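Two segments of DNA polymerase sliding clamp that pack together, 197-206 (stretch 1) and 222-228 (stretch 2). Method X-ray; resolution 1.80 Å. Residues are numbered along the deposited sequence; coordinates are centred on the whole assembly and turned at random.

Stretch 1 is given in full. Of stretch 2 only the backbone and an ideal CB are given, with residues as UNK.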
ATOM      1  N   TYR A 197     -19.619   9.447  10.187  1.00 17.87           N
ATOM      2  CA  TYR A 197     -19.806   8.316  11.084  1.00 17.94           C
ATOM      3  C   TYR A 197     -20.074   7.017  10.331  1.00 17.39           C
ATOM      4  O   TYR A 197     -19.524   5.972  10.679  1.00 17.73           O
ATOM      5  CB  TYR A 197     -20.954   8.574  12.061  1.00 17.71           C
ATOM      6  CG  TYR A 197     -20.549   9.376  13.277  1.00 19.30           C
ATOM      7  CD1 TYR A 197     -20.537  10.772  13.249  1.00 20.15           C
ATOM      8  CD2 TYR A 197     -20.178   8.736  14.456  1.00 19.72           C
ATOM      9  CE1 TYR A 197     -20.168  11.510  14.375  1.00 20.74           C
ATOM     10  CE2 TYR A 197     -19.803   9.462  15.586  1.00 20.64           C
ATOM     11  CZ  TYR A 197     -19.804  10.849  15.537  1.00 20.48           C
ATOM     12  OH  TYR A 197     -19.446  11.564  16.660  1.00 20.80           O
ATOM     13  N   LEU A 198     -20.920   7.083   9.308  1.00 17.22           N
ATOM     14  CA  LEU A 198     -21.255   5.897   8.526  1.00 17.23           C
ATOM     15  C   LEU A 198     -20.006   5.307   7.880  1.00 17.93           C
ATOM     16  O   LEU A 198     -19.835   4.087   7.835  1.00 17.70           O
ATOM     17  CB  LEU A 198     -22.284   6.244   7.446  1.00 16.44           C
ATOM     18  CG  LEU A 198     -23.672   6.637   7.970  1.00 15.28           C
ATOM     19  CD1 LEU A 198     -24.534   7.155   6.831  1.00 15.84           C
ATOM     20  CD2 LEU A 198     -24.323   5.427   8.630  1.00 15.28           C
ATOM     21  N   LYS A 199     -19.132   6.178   7.391  1.00 18.02           N
ATOM     22  CA  LYS A 199     -17.901   5.730   6.755  1.00 19.66           C
ATOM     23  C   LYS A 199     -17.016   5.022   7.779  1.00 19.33           C
ATOM     24  O   LYS A 199     -16.428   3.979   7.483  1.00 19.44           O
ATOM     25  CB  LYS A 199     -17.165   6.927   6.144  1.00 21.39           C
ATOM     26  CG  LYS A 199     -15.984   6.561   5.266  1.00 24.51           C
ATOM     27  CD  LYS A 199     -15.409   7.811   4.621  1.00 26.75           C
ATOM     28  CE  LYS A 199     -14.230   7.493   3.719  1.00 28.89           C
ATOM     29  NZ  LYS A 199     -13.630   8.745   3.174  1.00 30.07           N
ATOM     30  N   GLU A 200     -16.936   5.577   8.987  1.00 18.65           N
ATOM     31  CA  GLU A 200     -16.126   4.989  10.051  1.00 18.60           C
ATOM     32  C   GLU A 200     -16.663   3.609  10.439  1.00 18.21           C
ATOM     33  O   GLU A 200     -15.893   2.665  10.633  1.00 17.56           O
ATOM     34  CB  GLU A 200     -16.116   5.911  11.276  1.00 20.42           C
ATOM     35  CG  GLU A 200     -15.123   5.528  12.369  1.00 22.18           C
ATOM     36  CD  GLU A 200     -13.678   5.545  11.895  1.00 24.17           C
ATOM     37  OE1 GLU A 200     -13.324   6.412  11.068  1.00 25.57           O
ATOM     38  OE2 GLU A 200     -12.887   4.697  12.360  1.00 25.86           O
ATOM     39  N   PHE A 201     -17.985   3.495  10.546  1.00 16.77           N
ATOM     40  CA  PHE A 201     -18.626   2.224  10.896  1.00 16.27           C
ATOM     41  C   PHE A 201     -18.207   1.112   9.929  1.00 16.94           C
ATOM     42  O   PHE A 201     -17.870   0.008  10.347  1.00 16.10           O
ATOM     43  CB  PHE A 201     -20.151   2.340  10.808  1.00 15.93           C
ATOM     44  CG  PHE A 201     -20.769   3.297  11.792  1.00 15.65           C
ATOM     45  CD1 PHE A 201     -22.070   3.757  11.586  1.00 15.80           C
ATOM     46  CD2 PHE A 201     -20.082   3.715  12.925  1.00 15.60           C
ATOM     47  CE1 PHE A 201     -22.681   4.621  12.496  1.00 16.04           C
ATOM     48  CE2 PHE A 201     -20.688   4.584  13.845  1.00 15.46           C
ATOM     49  CZ  PHE A 201     -21.987   5.034  13.627  1.00 14.83           C
ATOM     50  N   CYS A 202     -18.250   1.419   8.637  1.00 16.44           N
ATOM     51  CA  CYS A 202     -17.930   0.447   7.598  1.00 18.43           C
ATOM     52  C   CYS A 202     -16.486  -0.028   7.529  1.00 18.94           C
ATOM     53  O   CYS A 202     -16.186  -0.984   6.814  1.00 19.22           O
ATOM     54  CB  CYS A 202     -18.344   0.999   6.230  1.00 17.72           C
ATOM     55  SG  CYS A 202     -20.123   1.213   6.044  1.00 20.68           S
ATOM     56  N   LYS A 203     -15.591   0.614   8.272  1.00 19.60           N
ATOM     57  CA  LYS A 203     -14.190   0.211   8.237  1.00 20.53           C
ATOM     58  C   LYS A 203     -13.921  -1.200   8.761  1.00 20.22           C
ATOM     59  O   LYS A 203     -12.889  -1.792   8.440  1.00 20.72           O
ATOM     60  CB  LYS A 203     -13.330   1.225   8.994  1.00 21.76           C
ATOM     61  CG  LYS A 203     -13.154   2.520   8.220  1.00 23.11           C
ATOM     62  CD  LYS A 203     -12.308   3.523   8.975  1.00 26.12           C
ATOM     63  CE  LYS A 203     -12.142   4.789   8.152  1.00 27.58           C
ATOM     64  NZ  LYS A 203     -11.376   5.837   8.883  1.00 29.73           N
ATOM     65  N   VAL A 204     -14.838  -1.744   9.553  1.00 19.40           N
ATOM     66  CA  VAL A 204     -14.657  -3.095  10.084  1.00 19.36           C
ATOM     67  C   VAL A 204     -15.448  -4.132   9.293  1.00 18.94           C
ATOM     68  O   VAL A 204     -15.433  -5.320   9.626  1.00 18.44           O
ATOM     69  CB  VAL A 204     -15.082  -3.192  11.572  1.00 20.03           C
ATOM     70  CG1 VAL A 204     -14.189  -2.300  12.430  1.00 19.63           C
ATOM     71  CG2 VAL A 204     -16.547  -2.803  11.731  1.00 19.46           C
ATOM     72  N   ALA A 205     -16.127  -3.687   8.240  1.00 18.56           N
ATOM     73  CA  ALA A 205     -16.937  -4.585   7.419  1.00 18.83           C
ATOM     74  C   ALA A 205     -16.453  -4.686   5.980  1.00 19.40           C
ATOM     75  O   ALA A 205     -15.696  -3.845   5.501  1.00 19.73           O
ATOM     76  CB  ALA A 205     -18.395  -4.132   7.442  1.00 18.96           C
ATOM     77  N   GLY A 206     -16.907  -5.724   5.286  1.00 19.84           N
ATOM     78  CA  GLY A 206     -16.513  -5.908   3.903  1.00 19.83           C
ATOM     79  C   GLY A 206     -17.461  -6.829   3.166  1.00 19.96           C
ATOM     80  O   GLY A 206     -18.458  -7.285   3.728  1.00 18.58           O
ATOM     81  N   UNK A 222     -30.239   1.821  13.175  1.00 13.43           N
ATOM     82  CA  UNK A 222     -29.514   0.702  13.764  1.00 14.16           C
ATOM     83  C   UNK A 222     -28.864  -0.044  12.599  1.00 13.06           C
ATOM     84  O   UNK A 222     -29.548  -0.428  11.652  1.00 13.38           O
ATOM     85  CB  UNK A 222     -30.431  -0.207  14.585  1.00 14.16           C
ATOM     86  N   UNK A 223     -27.552  -0.230  12.677  1.00 12.28           N
ATOM     87  CA  UNK A 223     -26.797  -0.933  11.646  1.00 12.93           C
ATOM     88  C   UNK A 223     -26.198  -2.166  12.303  1.00 12.64           C
ATOM     89  O   UNK A 223     -25.188  -2.085  12.996  1.00 12.10           O
ATOM     90  CB  UNK A 223     -25.717  -0.046  11.023  1.00 12.93           C
ATOM     91  N   UNK A 224     -26.837  -3.310  12.095  1.00 12.32           N
ATOM     92  CA  UNK A 224     -26.365  -4.540  12.698  1.00 12.34           C
ATOM     93  C   UNK A 224     -25.491  -5.317  11.726  1.00 12.87           C
ATOM     94  O   UNK A 224     -25.987  -5.928  10.777  1.00 12.28           O
ATOM     95  CB  UNK A 224     -27.546  -5.398  13.156  1.00 12.34           C
ATOM     96  N   UNK A 225     -24.185  -5.273  11.966  1.00 12.64           N
ATOM     97  CA  UNK A 225     -23.227  -5.987  11.134  1.00 13.83           C
ATOM     98  C   UNK A 225     -22.915  -7.350  11.758  1.00 13.92           C
ATOM     99  O   UNK A 225     -22.783  -7.469  12.979  1.00 14.31           O
ATOM    100  CB  UNK A 225     -21.948  -5.167  10.957  1.00 13.83           C
ATOM    101  N   UNK A 226     -22.810  -8.374  10.916  1.00 14.55           N
ATOM    102  CA  UNK A 226     -22.436  -9.710  11.371  1.00 14.95           C
ATOM    103  C   UNK A 226     -21.095  -9.900  10.678  1.00 14.60           C
ATOM    104  O   UNK A 226     -21.016  -9.981   9.450  1.00 14.46           O
ATOM    105  CB  UNK A 226     -23.462 -10.792  11.027  1.00 14.95           C
ATOM    106  N   UNK A 227     -20.039  -9.938  11.483  1.00 13.34           N
ATOM    107  CA  UNK A 227     -18.670  -9.998  10.977  1.00 13.06           C
ATOM    108  C   UNK A 227     -17.856 -11.236  11.319  1.00 12.56           C
ATOM    109  O   UNK A 227     -18.226 -12.025  12.180  1.00 12.65           O
ATOM    110  CB  UNK A 227     -17.909  -8.776  11.495  1.00 13.06           C
ATOM    111  N   UNK A 228     -16.715 -11.358  10.642  1.00 13.06           N
ATOM    112  CA  UNK A 228     -15.776 -12.458  10.847  1.00 14.20           C
ATOM    113  C   UNK A 228     -16.436 -13.825  10.704  1.00 14.66           C
ATOM    114  O   UNK A 228     -16.475 -14.619  11.645  1.00 14.64           O
ATOM    115  CB  UNK A 228     -15.132 -12.342  12.230  1.00 14.20           C
TER

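Position 222 lies on the extended strand, and no atom of stretch 1 comes within 5.5 Å of its ideal CB. Nothing here selects a side chain, so polar, charged or apolar types would all serve. The residue is Arg-222, whose guanidinium group is hydrogen-bonded elsewhere in the structure.

At position 223 the CA-to-CB bond points toward stretch 1, yet the ideal CB is still 5.3 Å from Phe-201 CD1. Leu-198 and the Phe-201 ring offer only carbon on this side, with a gap that calls for an apolar side chain reaching beyond CB; leucine, isoleucine or methionine would be reasonable. The residue is Leu-223. Its CD1 lies 3.6 Å from Leu-198 CD2 and also 3.6 Å from Phe-201 CD1, so one methyl group touches both neighbours. It meets the aromatic ring obliquely.

Position 224, on the alternate side of the strand, is out of reach of stretch 1. The extended backbone, phi/psi -96/105, suits beta-branched residues among many others; it is Val-224.

Position 225 again points toward stretch 1. Its ideal CB is 5.1 Å from Ala-205 CB, and the small side chains of Ala-205 and Cys-202 leave space beside Phe-201. A long aliphatic chain could enter, but a broad ring could touch several of these groups at once. Phe-225 fills the place and has the largest area covered by the other stretch. Its CD2 packs 3.6 Å from Ala-205 CB, while CZ lies 4.4 Å from Cys-202 SG and CE1 4.5 Å from Phe-201 CB. All three approach the ring obliquely.

Position 226 meets no partner in stretch 1, so polar, charged or apolar side chains would all be acceptable. It is Glu-226.

Position 227 points toward the segment after the helix, where the backbones draw closer: its CA is 6.7 Å from Ala-205 CA. The ideal CB is 4.6 Å from Val-204 O, a possible acceptor, but the Val-204 and Ala-205 side chains are apolar. A medium-sized aliphatic residue suits this mixed surface. Leu-227 takes the apolar option: CD1 lies 3.8 Å from Val-204 CG2 and 3.6 Å from Val-204 O, while CD2 lies 3.9 Å from Ala-205 CB. No hydrogen bond joins the two stretches.

Position 228 leaves the strand with phi/psi 54/63, a left-handed conformation that glycine or asparagine adopts more readily than a beta-branched residue. Its CB points sideways and finds no contact. The residue is nevertheless Val-228.

Stretch 2 222-228: RLVFELV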
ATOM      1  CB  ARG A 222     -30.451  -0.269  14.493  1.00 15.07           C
ATOM      2  CG  ARG A 222     -31.117   0.256  15.759  1.00 18.46           C
ATOM      3  CD  ARG A 222     -32.032  -0.829  16.341  1.00 19.76           C
ATOM      4  NE  ARG A 222     -31.292  -2.050  16.655  1.00 22.00           N
ATOM      5  CZ  ARG A 222     -31.822  -3.271  16.704  1.00 22.90           C
ATOM      6  NH1 ARG A 222     -33.115  -3.455  16.458  1.00 23.41           N
ATOM      7  NH2 ARG A 222     -31.052  -4.317  16.988  1.00 22.90           N
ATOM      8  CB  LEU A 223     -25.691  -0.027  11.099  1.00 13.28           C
ATOM      9  CG  LEU A 223     -26.210   1.279  10.482  1.00 14.27           C
ATOM     10  CD1 LEU A 223     -25.044   2.206  10.173  1.00 15.60           C
ATOM     11  CD2 LEU A 223     -27.008   0.977   9.222  1.00 13.68           C
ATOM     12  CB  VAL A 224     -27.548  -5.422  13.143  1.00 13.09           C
ATOM     13  CG1 VAL A 224     -27.047  -6.623  13.939  1.00 13.72           C
ATOM     14  CG2 VAL A 224     -28.515  -4.595  13.991  1.00 14.28           C
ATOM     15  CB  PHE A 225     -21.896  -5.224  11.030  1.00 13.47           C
ATOM     16  CG  PHE A 225     -21.983  -3.911  10.311  1.00 13.79           C
ATOM     17  CD1 PHE A 225     -22.309  -2.743  10.999  1.00 12.95           C
ATOM     18  CD2 PHE A 225     -21.694  -3.830   8.953  1.00 13.98           C
ATOM     19  CE1 PHE A 225     -22.339  -1.517  10.344  1.00 13.60           C
ATOM     20  CE2 PHE A 225     -21.723  -2.609   8.287  1.00 14.40           C
ATOM     21  CZ  PHE A 225     -22.045  -1.444   8.988  1.00 14.67           C
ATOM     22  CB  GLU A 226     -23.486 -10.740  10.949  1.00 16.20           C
ATOM     23  CG  GLU A 226     -24.802 -10.480  11.672  1.00 21.15           C
ATOM     24  CD  GLU A 226     -25.883 -11.490  11.363  1.00 24.20           C
ATOM     25  OE1 GLU A 226     -25.817 -12.623  11.881  1.00 25.57           O
ATOM     26  OE2 GLU A 226     -26.803 -11.141  10.599  1.00 27.08           O
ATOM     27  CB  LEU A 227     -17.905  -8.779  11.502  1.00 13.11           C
ATOM     28  CG  LEU A 227     -18.619  -7.429  11.384  1.00 12.90           C
ATOM     29  CD1 LEU A 227     -17.819  -6.350  12.127  1.00 13.83           C
ATOM     30  CD2 LEU A 227     -18.775  -7.071   9.921  1.00 13.09           C
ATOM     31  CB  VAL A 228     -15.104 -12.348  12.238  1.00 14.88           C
ATOM     32  CG1 VAL A 228     -13.907 -13.292  12.322  1.00 15.09           C
ATOM     33  CG2 VAL A 228     -14.649 -10.906  12.478  1.00 14.91           C
TER
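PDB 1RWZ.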